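Local coordinates for maltose-binding protein MalE1 (Thermotoga maritima, PDB 6DTU) that binds maltotetraose as a periplasmic maltose-binding protein and probably hands such malto-oligosaccharides on for uptake across the membrane, at the alpha-D-glucopyranose site. Residues are numbered along the deposited sequence; one frame, centred on the assembly and turned at random.

The alpha-D-glucopyranose site. Residues 10-13, 39-40, 43-44, 62, 64-65, 109, 154, 156-157, 211, 231, 264, 301, 331, 341-342. With GLC (alpha-D-glucopyranose), chain B; GLC (alpha-D-glucopyranose), chain C; GLC (alpha-D-glucopyranose), chain D; GLC (alpha-D-glucopyranose), chain E.
Four linked glucoses, a maltotetraose, lie in the sugar-binding cleft of this periplasmic solute-binding protein, with GLC (chain B) at the reducing end. Trp231 backs the first two. Its CB covers the guanidinium face of Arg301 and nears C2 of GLC (chain B); CG takes the crowded position between backbone N and carbonyl carbon (chi1 54°). CD1 faces O5 of GLC (chain B), and NE1 nears C6 while bonding weakly to Tyr211 OH. The five-membered ring makes a CH-pi contact with C4 of GLC (chain B), the six-membered ring with C1 of GLC (chain C), 3.6 Å from its centroid. CZ2 and CH2 touch this anomeric carbon; CE3 and CZ3 meet O2. Tyr156, tilted steeply against Trp231, meets GLC (chain C) from another side, C4 over its ring centre; Trp341 makes a CH-pi contact with C4 of GLC (chain D). Phe39 lays a face against O4 of GLC (chain B) and an edge against O2 of GLC (chain D). Arg301, extended from CG to NE, grips GLC (chain B) end-on: NH1 donates a hydrogen bond to the O3 hydroxyl at 2.9 Å. NH2 donates to O2 (166° at H). NH1 also bridges to the syn lone pair of Glu109 OE1. Glu109 OE2 accepts from O2 of GLC (chain C) at 2.6 Å, above the carboxylate plane, and from Gln264 NE2; these donors and Arg301 would stabilise a carboxylate charge. Asp64 accepts O2 of GLC (chain D) at OD1 and O3 at OD2; Trp65 NE1 donates to that O3, bent to 138°. O3 of GLC (chain E) donates to Gln40 O. Aromatic faces and polar tips thus enclose three glucoses almost wholly, the fourth less so.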
# COMPACT_ATOMS: atom_id res chain seq x y z
N SER A 10 1.39 -11.75 1.62
CA SER A 10 0.91 -11.70 0.25
C SER A 10 1.84 -12.49 -0.67
O SER A 10 2.89 -12.98 -0.26
CB SER A 10 0.82 -10.25 -0.23
OG SER A 10 2.09 -9.81 -0.68
N GLU A 11 1.48 -12.56 -1.95
CA GLU A 11 2.31 -13.31 -2.88
C GLU A 11 3.72 -12.73 -3.03
O GLU A 11 4.65 -13.46 -3.35
CB GLU A 11 1.65 -13.40 -4.27
CG GLU A 11 1.60 -12.11 -5.04
CD GLU A 11 0.28 -11.44 -4.89
OE1 GLU A 11 -0.39 -11.72 -3.88
OE2 GLU A 11 -0.11 -10.64 -5.78
N LYS A 12 3.88 -11.43 -2.76
CA LYS A 12 5.15 -10.77 -3.06
C LYS A 12 6.28 -11.26 -2.17
O LYS A 12 7.43 -11.29 -2.60
CB LYS A 12 5.00 -9.25 -2.95
CG LYS A 12 3.94 -8.64 -3.88
CD LYS A 12 4.22 -8.92 -5.37
CE LYS A 12 3.16 -8.29 -6.26
NZ LYS A 12 3.50 -8.46 -7.71
N GLN A 13 5.98 -11.63 -0.92
CA GLN A 13 7.00 -11.97 0.06
C GLN A 13 7.19 -13.47 0.23
O GLN A 13 8.09 -13.87 0.97
CB GLN A 13 6.70 -11.33 1.43
CG GLN A 13 6.47 -9.82 1.43
CD GLN A 13 5.02 -9.45 1.30
OE1 GLN A 13 4.17 -10.28 1.00
NE2 GLN A 13 4.72 -8.18 1.48
N PHE A 39 -3.70 -10.22 -0.12
CA PHE A 39 -3.38 -9.11 0.78
C PHE A 39 -4.62 -8.53 1.45
O PHE A 39 -4.64 -8.32 2.66
CB PHE A 39 -2.61 -8.01 0.05
CG PHE A 39 -2.34 -6.83 0.93
CD1 PHE A 39 -1.27 -6.83 1.80
CD2 PHE A 39 -3.21 -5.75 0.95
CE1 PHE A 39 -1.02 -5.77 2.64
CE2 PHE A 39 -2.98 -4.69 1.79
CZ PHE A 39 -1.88 -4.69 2.64
N GLN A 40 -5.66 -8.24 0.66
CA GLN A 40 -6.89 -7.66 1.19
C GLN A 40 -7.64 -8.60 2.11
O GLN A 40 -8.63 -8.19 2.72
CB GLN A 40 -7.88 -7.33 0.07
CG GLN A 40 -7.47 -6.27 -0.94
CD GLN A 40 -7.76 -4.85 -0.53
OE1 GLN A 40 -6.83 -4.07 -0.31
NE2 GLN A 40 -9.04 -4.48 -0.47
N LYS A 43 -6.01 -9.21 6.93
CA LYS A 43 -6.51 -8.66 8.18
C LYS A 43 -7.86 -9.25 8.56
O LYS A 43 -8.11 -9.54 9.74
CB LYS A 43 -6.58 -7.13 8.15
CG LYS A 43 -7.15 -6.60 9.46
CD LYS A 43 -6.74 -5.16 9.74
CE LYS A 43 -7.38 -4.19 8.77
NZ LYS A 43 -8.86 -4.10 8.92
N SER A 44 -8.75 -9.38 7.58
CA SER A 44 -10.07 -9.93 7.87
C SER A 44 -9.99 -11.39 8.29
O SER A 44 -10.66 -11.80 9.25
CB SER A 44 -11.00 -9.73 6.66
OG SER A 44 -10.39 -10.22 5.47
N ALA A 62 0.32 -3.99 6.19
CA ALA A 62 0.48 -2.54 6.22
C ALA A 62 0.18 -1.94 7.58
O ALA A 62 -0.57 -2.49 8.39
CB ALA A 62 -0.39 -1.87 5.16
N ASP A 64 -1.49 0.64 8.53
CA ASP A 64 -2.83 1.12 8.89
C ASP A 64 -3.59 0.10 9.73
O ASP A 64 -4.55 0.48 10.41
CB ASP A 64 -3.66 1.49 7.66
CG ASP A 64 -3.91 0.29 6.73
OD1 ASP A 64 -2.92 -0.19 6.14
OD2 ASP A 64 -5.08 -0.14 6.59
N TRP A 65 -3.18 -1.17 9.70
CA TRP A 65 -3.86 -2.19 10.50
C TRP A 65 -3.57 -2.06 11.99
O TRP A 65 -4.32 -2.63 12.79
CB TRP A 65 -3.36 -3.58 10.10
CG TRP A 65 -3.47 -3.96 8.67
CD1 TRP A 65 -4.07 -3.27 7.65
CD2 TRP A 65 -2.96 -5.17 8.09
NE1 TRP A 65 -3.97 -3.98 6.47
CE2 TRP A 65 -3.29 -5.14 6.71
CE3 TRP A 65 -2.25 -6.26 8.60
CZ2 TRP A 65 -2.94 -6.19 5.84
CZ3 TRP A 65 -1.89 -7.30 7.73
CH2 TRP A 65 -2.21 -7.23 6.36
N GLU A 109 6.43 2.82 1.17
CA GLU A 109 6.01 2.74 -0.22
C GLU A 109 4.99 3.84 -0.49
O GLU A 109 4.36 4.37 0.43
CB GLU A 109 5.36 1.38 -0.52
CG GLU A 109 4.09 1.17 0.31
CD GLU A 109 3.63 -0.26 0.36
OE1 GLU A 109 4.37 -1.16 -0.08
OE2 GLU A 109 2.50 -0.48 0.83
N GLU A 154 -11.22 2.13 -6.50
CA GLU A 154 -10.57 1.74 -5.26
C GLU A 154 -9.95 2.99 -4.63
O GLU A 154 -9.02 3.57 -5.20
CB GLU A 154 -9.51 0.68 -5.56
CG GLU A 154 -9.14 -0.18 -4.39
CD GLU A 154 -8.25 -1.36 -4.78
OE1 GLU A 154 -8.17 -1.72 -5.98
OE2 GLU A 154 -7.63 -1.93 -3.85
N TYR A 156 -7.84 3.69 -2.32
CA TYR A 156 -6.40 3.78 -2.13
C TYR A 156 -5.70 4.35 -3.37
O TYR A 156 -4.76 5.16 -3.25
CB TYR A 156 -5.86 2.42 -1.74
CG TYR A 156 -4.35 2.39 -1.54
CD1 TYR A 156 -3.77 2.66 -0.29
CD2 TYR A 156 -3.50 2.12 -2.61
CE1 TYR A 156 -2.38 2.65 -0.12
CE2 TYR A 156 -2.11 2.10 -2.43
CZ TYR A 156 -1.57 2.38 -1.19
OH TYR A 156 -0.22 2.36 -1.05
N TYR A 157 -6.16 3.98 -4.56
CA TYR A 157 -5.53 4.42 -5.80
C TYR A 157 -6.01 5.78 -6.30
O TYR A 157 -5.31 6.43 -7.08
CB TYR A 157 -5.71 3.34 -6.89
CG TYR A 157 -4.97 2.10 -6.51
CD1 TYR A 157 -3.64 1.92 -6.89
CD2 TYR A 157 -5.56 1.11 -5.72
CE1 TYR A 157 -2.92 0.80 -6.48
CE2 TYR A 157 -4.86 0.00 -5.33
CZ TYR A 157 -3.55 -0.15 -5.73
OH TYR A 157 -2.83 -1.24 -5.34
N TYR A 211 -7.54 -3.59 -9.88
CA TYR A 211 -6.12 -3.85 -9.69
C TYR A 211 -5.61 -4.92 -10.65
O TYR A 211 -4.56 -4.77 -11.28
CB TYR A 211 -5.82 -4.22 -8.22
CG TYR A 211 -4.32 -4.34 -8.04
CD1 TYR A 211 -3.54 -3.22 -7.77
CD2 TYR A 211 -3.67 -5.54 -8.23
CE1 TYR A 211 -2.15 -3.30 -7.67
CE2 TYR A 211 -2.28 -5.62 -8.17
CZ TYR A 211 -1.54 -4.49 -7.89
OH TYR A 211 -0.18 -4.59 -7.82
N TRP A 231 5.63 -2.65 -5.04
CA TRP A 231 5.37 -4.08 -4.95
C TRP A 231 5.14 -4.71 -6.31
O TRP A 231 5.21 -5.93 -6.43
CB TRP A 231 4.12 -4.32 -4.10
CG TRP A 231 2.91 -3.54 -4.55
CD1 TRP A 231 2.04 -3.89 -5.55
CD2 TRP A 231 2.43 -2.29 -4.03
NE1 TRP A 231 1.06 -2.94 -5.68
CE2 TRP A 231 1.28 -1.94 -4.77
CE3 TRP A 231 2.88 -1.42 -3.03
CZ2 TRP A 231 0.56 -0.76 -4.53
CZ3 TRP A 231 2.16 -0.26 -2.79
CH2 TRP A 231 1.02 0.07 -3.55
N GLN A 264 5.23 -1.28 5.42
CA GLN A 264 4.98 -2.72 5.46
C GLN A 264 5.88 -3.31 6.53
O GLN A 264 7.02 -2.88 6.70
CB GLN A 264 5.33 -3.37 4.11
CG GLN A 264 4.46 -2.92 2.94
CD GLN A 264 3.11 -3.60 2.95
OE1 GLN A 264 2.97 -4.75 3.39
NE2 GLN A 264 2.10 -2.91 2.44
N ARG A 301 10.90 -2.41 -2.37
CA ARG A 301 10.17 -1.18 -2.07
C ARG A 301 11.16 -0.12 -1.56
O ARG A 301 12.24 0.01 -2.17
CB ARG A 301 9.00 -1.48 -1.10
CG ARG A 301 8.18 -2.66 -1.59
CD ARG A 301 6.97 -2.99 -0.73
NE ARG A 301 6.46 -4.34 -1.03
CZ ARG A 301 5.21 -4.74 -0.86
NH1 ARG A 301 4.25 -3.91 -0.41
NH2 ARG A 301 4.92 -6.02 -1.13
N MET A 331 -0.84 6.90 5.68
CA MET A 331 -2.13 6.37 6.08
C MET A 331 -2.25 6.47 7.59
O MET A 331 -1.27 6.27 8.30
CB MET A 331 -2.27 4.89 5.70
CG MET A 331 -2.33 4.58 4.24
SD MET A 331 -2.71 2.85 3.93
CE MET A 331 -1.16 2.04 4.33
N TRP A 341 -12.29 2.49 4.32
CA TRP A 341 -12.00 1.96 2.99
C TRP A 341 -13.25 1.52 2.25
O TRP A 341 -13.43 1.84 1.08
CB TRP A 341 -11.04 0.78 3.12
CG TRP A 341 -9.75 1.10 3.84
CD1 TRP A 341 -9.41 0.69 5.10
CD2 TRP A 341 -8.64 1.85 3.34
NE1 TRP A 341 -8.15 1.14 5.41
CE2 TRP A 341 -7.65 1.86 4.36
CE3 TRP A 341 -8.38 2.53 2.14
CZ2 TRP A 341 -6.42 2.49 4.21
CZ3 TRP A 341 -7.15 3.16 1.99
CH2 TRP A 341 -6.20 3.15 3.03
N ALA A 342 -14.09 0.72 2.91
CA ALA A 342 -15.25 0.15 2.21
C ALA A 342 -16.25 1.23 1.79
O ALA A 342 -16.81 1.15 0.70
CB ALA A 342 -15.92 -0.93 3.06
C1 GLC B . 0.49 -7.18 -2.97
C2 GLC B . 1.32 -6.31 -2.11
C3 GLC B . 0.49 -5.37 -1.32
C4 GLC B . -0.37 -4.54 -2.20
C5 GLC B . -1.33 -5.45 -3.02
C6 GLC B . -2.04 -4.77 -4.02
O1 GLC B . -0.29 -8.02 -2.18
O2 GLC B . 2.09 -7.18 -1.23
O3 GLC B . 1.43 -4.53 -0.56
O4 GLC B . -1.17 -3.64 -1.39
O5 GLC B . -0.40 -6.40 -3.80
O6 GLC B . -2.98 -5.68 -4.60
C1 GLC C . -1.01 -2.31 -1.79
C2 GLC C . -0.64 -1.49 -0.61
C3 GLC C . -1.63 -1.61 0.45
C4 GLC C . -3.00 -1.19 -0.03
C5 GLC C . -3.44 -1.99 -1.30
C6 GLC C . -4.61 -1.44 -1.92
O2 GLC C . 0.61 -2.04 -0.09
O3 GLC C . -1.30 -0.71 1.57
O4 GLC C . -4.01 -1.50 1.00
O5 GLC C . -2.30 -1.84 -2.30
O6 GLC C . -5.10 -2.39 -2.86
C1 GLC D . -4.56 -0.42 1.69
C2 GLC D . -4.62 -0.75 3.13
C3 GLC D . -5.52 -1.92 3.39
C4 GLC D . -6.90 -1.68 2.92
C5 GLC D . -6.91 -1.35 1.41
C6 GLC D . -8.18 -0.96 0.96
O2 GLC D . -3.28 -1.07 3.59
O3 GLC D . -5.54 -2.20 4.83
O4 GLC D . -7.66 -2.90 3.14
O5 GLC D . -5.92 -0.17 1.17
O6 GLC D . -8.11 -0.73 -0.43
C1 GLC E . -8.57 -2.82 4.22
C2 GLC E . -8.58 -4.12 4.92
C3 GLC E . -9.21 -5.17 4.08
C4 GLC E . -10.59 -4.80 3.66
C5 GLC E . -10.59 -3.51 2.81
C6 GLC E . -11.89 -3.06 2.41
O2 GLC E . -7.17 -4.50 5.23
O3 GLC E . -9.24 -6.39 4.88
O4 GLC E . -11.15 -5.88 2.88
O5 GLC E . -9.91 -2.45 3.71
O6 GLC E . -12.66 -2.81 3.56
O HOH W 1 0.57 1.31 1.37
O HOH W 2 2.17 -6.73 1.75
O HOH W 3 -9.30 1.56 -1.18